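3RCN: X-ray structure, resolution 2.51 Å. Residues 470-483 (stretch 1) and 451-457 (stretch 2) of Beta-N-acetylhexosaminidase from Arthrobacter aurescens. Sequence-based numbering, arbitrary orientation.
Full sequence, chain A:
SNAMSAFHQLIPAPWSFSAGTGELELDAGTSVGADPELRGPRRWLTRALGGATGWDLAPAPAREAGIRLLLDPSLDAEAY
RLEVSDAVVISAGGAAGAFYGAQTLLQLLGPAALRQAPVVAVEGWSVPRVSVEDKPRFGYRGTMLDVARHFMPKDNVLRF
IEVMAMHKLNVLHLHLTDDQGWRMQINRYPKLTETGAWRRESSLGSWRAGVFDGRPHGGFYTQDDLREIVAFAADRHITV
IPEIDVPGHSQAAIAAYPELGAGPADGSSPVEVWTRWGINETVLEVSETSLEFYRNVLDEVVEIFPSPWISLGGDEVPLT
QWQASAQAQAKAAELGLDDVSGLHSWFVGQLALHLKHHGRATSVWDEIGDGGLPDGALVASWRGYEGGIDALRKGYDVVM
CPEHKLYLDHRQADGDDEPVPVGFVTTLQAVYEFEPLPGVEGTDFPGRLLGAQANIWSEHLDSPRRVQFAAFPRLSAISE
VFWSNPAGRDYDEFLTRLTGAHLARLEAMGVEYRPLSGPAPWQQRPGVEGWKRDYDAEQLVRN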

# COMPACT_ATOMS: atom_id res chain seq x y z
N ALA A 470 6.25 -3.66 14.11
CA ALA A 470 6.21 -4.88 14.91
C ALA A 470 7.01 -5.98 14.24
O ALA A 470 7.80 -6.66 14.88
CB ALA A 470 4.77 -5.33 15.16
N ALA A 471 6.80 -6.16 12.94
CA ALA A 471 7.38 -7.30 12.25
C ALA A 471 8.87 -7.16 12.01
O ALA A 471 9.59 -8.15 11.97
CB ALA A 471 6.64 -7.56 10.94
N PHE A 472 9.34 -5.93 11.81
CA PHE A 472 10.74 -5.75 11.44
C PHE A 472 11.49 -4.87 12.41
O PHE A 472 10.90 -3.97 13.00
CB PHE A 472 10.84 -5.20 10.02
CG PHE A 472 10.37 -6.16 8.98
CD1 PHE A 472 11.21 -7.16 8.53
CD2 PHE A 472 9.08 -6.08 8.49
CE1 PHE A 472 10.79 -8.07 7.58
CE2 PHE A 472 8.65 -6.98 7.53
CZ PHE A 472 9.50 -7.98 7.07
N PRO A 473 12.81 -5.10 12.54
CA PRO A 473 13.74 -6.05 11.90
C PRO A 473 13.63 -7.54 12.31
O PRO A 473 14.26 -8.38 11.67
CB PRO A 473 15.11 -5.47 12.28
CG PRO A 473 14.87 -4.91 13.65
CD PRO A 473 13.46 -4.38 13.65
N ARG A 474 12.93 -7.84 13.40
CA ARG A 474 12.90 -9.22 13.93
C ARG A 474 12.60 -10.30 12.89
O ARG A 474 13.27 -11.32 12.86
CB ARG A 474 11.90 -9.33 15.09
CG ARG A 474 12.41 -8.67 16.34
CD ARG A 474 11.43 -8.82 17.46
NE ARG A 474 10.21 -8.07 17.22
CZ ARG A 474 9.20 -8.01 18.08
NH1 ARG A 474 9.25 -8.67 19.23
NH2 ARG A 474 8.13 -7.29 17.78
N LEU A 475 11.61 -10.07 12.04
CA LEU A 475 11.25 -11.03 11.01
C LEU A 475 12.40 -11.31 10.02
O LEU A 475 12.43 -12.35 9.36
CB LEU A 475 10.01 -10.54 10.26
CG LEU A 475 9.30 -11.56 9.39
CD1 LEU A 475 9.12 -12.86 10.16
CD2 LEU A 475 7.95 -11.03 8.92
N SER A 476 13.35 -10.39 9.91
CA SER A 476 14.51 -10.61 9.06
C SER A 476 15.44 -11.65 9.69
O SER A 476 15.94 -12.55 9.01
CB SER A 476 15.28 -9.31 8.81
OG SER A 476 14.49 -8.37 8.11
N ALA A 477 15.67 -11.50 10.99
CA ALA A 477 16.48 -12.46 11.74
C ALA A 477 15.81 -13.84 11.79
O ALA A 477 16.46 -14.88 11.61
CB ALA A 477 16.72 -11.93 13.14
N ILE A 478 14.50 -13.84 12.01
CA ILE A 478 13.69 -15.05 11.97
C ILE A 478 13.77 -15.75 10.60
O ILE A 478 13.89 -16.97 10.54
CB ILE A 478 12.23 -14.75 12.37
CG1 ILE A 478 12.13 -14.62 13.89
CG2 ILE A 478 11.30 -15.84 11.91
CD1 ILE A 478 11.06 -13.67 14.37
N SER A 479 13.71 -14.99 9.51
CA SER A 479 13.77 -15.61 8.19
C SER A 479 15.08 -16.39 8.03
O SER A 479 15.11 -17.40 7.32
CB SER A 479 13.61 -14.58 7.06
OG SER A 479 14.79 -13.81 6.86
N GLU A 480 16.14 -15.91 8.67
CA GLU A 480 17.43 -16.59 8.62
C GLU A 480 17.42 -17.87 9.46
O GLU A 480 17.90 -18.92 9.03
CB GLU A 480 18.57 -15.67 9.07
CG GLU A 480 19.93 -16.33 9.00
CD GLU A 480 21.07 -15.37 8.68
OE1 GLU A 480 21.00 -14.69 7.63
OE2 GLU A 480 22.05 -15.32 9.46
N VAL A 481 16.85 -17.77 10.65
CA VAL A 481 16.70 -18.93 11.51
C VAL A 481 15.95 -20.04 10.77
O VAL A 481 16.32 -21.20 10.87
CB VAL A 481 15.98 -18.56 12.83
CG1 VAL A 481 15.63 -19.80 13.63
CG2 VAL A 481 16.82 -17.58 13.66
N PHE A 482 14.92 -19.68 10.00
CA PHE A 482 14.13 -20.67 9.26
C PHE A 482 14.81 -21.21 8.01
O PHE A 482 14.63 -22.37 7.65
CB PHE A 482 12.77 -20.10 8.83
CG PHE A 482 11.88 -19.73 9.98
CD1 PHE A 482 12.31 -19.88 11.28
CD2 PHE A 482 10.61 -19.22 9.74
CE1 PHE A 482 11.48 -19.54 12.34
CE2 PHE A 482 9.78 -18.87 10.79
CZ PHE A 482 10.21 -19.04 12.10
N TRP A 483 15.47 -20.33 7.26
CA TRP A 483 16.18 -20.72 6.04
C TRP A 483 17.60 -21.30 6.19
O TRP A 483 17.90 -22.37 5.66
CB TRP A 483 16.21 -19.55 5.04
CG TRP A 483 16.85 -19.93 3.77
CD1 TRP A 483 18.18 -19.97 3.49
CD2 TRP A 483 16.19 -20.40 2.59
NE1 TRP A 483 18.39 -20.40 2.21
CE2 TRP A 483 17.18 -20.68 1.63
CE3 TRP A 483 14.85 -20.62 2.25
CZ2 TRP A 483 16.88 -21.15 0.36
CZ3 TRP A 483 14.55 -21.09 0.99
CH2 TRP A 483 15.56 -21.35 0.06
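Stretch 2 451-457: GAQANIW

Stretch 2 is a β-strand laid nearly antiparallel along a helix of stretch 1, in a small, buried and mainly apolar contact with no hydrogen bond across it. Residues 451-456 are extended, and the axis of the strand runs at 171° to that of helix 474-483, measured between their N-to-C directions, with a closest approach of 9.2 Å. The register follows from this direction: the CA atoms of Phe482 and Ala452 lie 7.0 Å apart, those of Leu475 and Ala454 7.7 Å, and those of Ala471 and Ile456 7.1 Å. Because side chains alternate along a strand, Ala452, Ala454 and Ile456 all point toward stretch 1. Gln453 points away; its NE2 donates a hydrogen bond of 2.8 Å to OD1 of Asn455, whose side chain is out of reach of stretch 1.

Phe482 has the largest area covered by the other stretch, 62 Å². Its CE1 lies 3.5 Å from CB of Ala452, and CA of Ala452 sits over one face of the ring; the short alanine side chain lets the ring come close to the strand backbone, where CZ of Phe482 is 3.7 Å from N of Gln453. Farther along, Ala454 meets two branched side chains about one helical turn apart, with its CB 4.3 Å from CD1 of Leu475 and 4.3 Å from CD1 of Ile478. A methyl group fits here, against larger side chains: Ile478 points toward the strand, and Leu475 points sideways but its end comes nearer. At Ile456 the sizes are reversed: its long side chain brings CD1 to 3.9 Å from CB of Ala471, which precedes the break in helical conformation at Phe472 and the cis peptide before Pro473. In each apolar pair a small residue thus faces a larger one.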

# COMPACT_ATOMS: atom_id res chain seq x y z
N GLY A 451 8.40 -27.29 10.53
CA GLY A 451 9.05 -25.99 10.59
C GLY A 451 8.55 -25.10 11.72
O GLY A 451 8.08 -25.57 12.77
N ALA A 452 8.68 -23.80 11.50
CA ALA A 452 8.32 -22.80 12.50
C ALA A 452 7.54 -21.63 11.90
O ALA A 452 7.41 -21.52 10.68
CB ALA A 452 9.57 -22.29 13.24
N GLN A 453 6.97 -20.80 12.76
CA GLN A 453 6.17 -19.68 12.31
C GLN A 453 6.21 -18.52 13.31
O GLN A 453 6.21 -18.74 14.52
CB GLN A 453 4.75 -20.19 12.07
CG GLN A 453 3.68 -19.16 11.92
CD GLN A 453 2.32 -19.82 11.81
OE1 GLN A 453 2.10 -20.66 10.94
NE2 GLN A 453 1.40 -19.48 12.71
N ALA A 454 6.24 -17.30 12.80
CA ALA A 454 6.15 -16.12 13.66
C ALA A 454 4.74 -15.54 13.56
O ALA A 454 4.17 -15.45 12.47
CB ALA A 454 7.19 -15.09 13.27
N ASN A 455 4.17 -15.15 14.70
CA ASN A 455 2.81 -14.64 14.74
C ASN A 455 2.75 -13.15 15.07
O ASN A 455 3.39 -12.70 16.02
CB ASN A 455 1.95 -15.42 15.75
CG ASN A 455 1.82 -16.89 15.38
OD1 ASN A 455 2.02 -17.27 14.24
ND2 ASN A 455 1.47 -17.72 16.36
N ILE A 456 2.00 -12.40 14.28
CA ILE A 456 1.78 -10.98 14.55
C ILE A 456 0.31 -10.73 14.88
O ILE A 456 -0.54 -10.66 13.98
CB ILE A 456 2.17 -10.18 13.29
CG1 ILE A 456 3.52 -10.68 12.76
CG2 ILE A 456 2.17 -8.68 13.55
CD1 ILE A 456 3.84 -10.20 11.36
N TRP A 457 0.01 -10.51 16.16
CA TRP A 457 -1.37 -10.26 16.57
C TRP A 457 -1.60 -8.76 16.52
O TRP A 457 -0.76 -7.99 16.95
CB TRP A 457 -1.64 -10.82 17.95
CG TRP A 457 -1.43 -12.30 17.99
CD1 TRP A 457 -0.33 -12.96 18.46
CD2 TRP A 457 -2.32 -13.31 17.50
NE1 TRP A 457 -0.48 -14.30 18.30
CE2 TRP A 457 -1.70 -14.55 17.71
CE3 TRP A 457 -3.59 -13.28 16.92
CZ2 TRP A 457 -2.30 -15.76 17.37
CZ3 TRP A 457 -4.19 -14.47 16.57
CH2 TRP A 457 -3.54 -15.70 16.79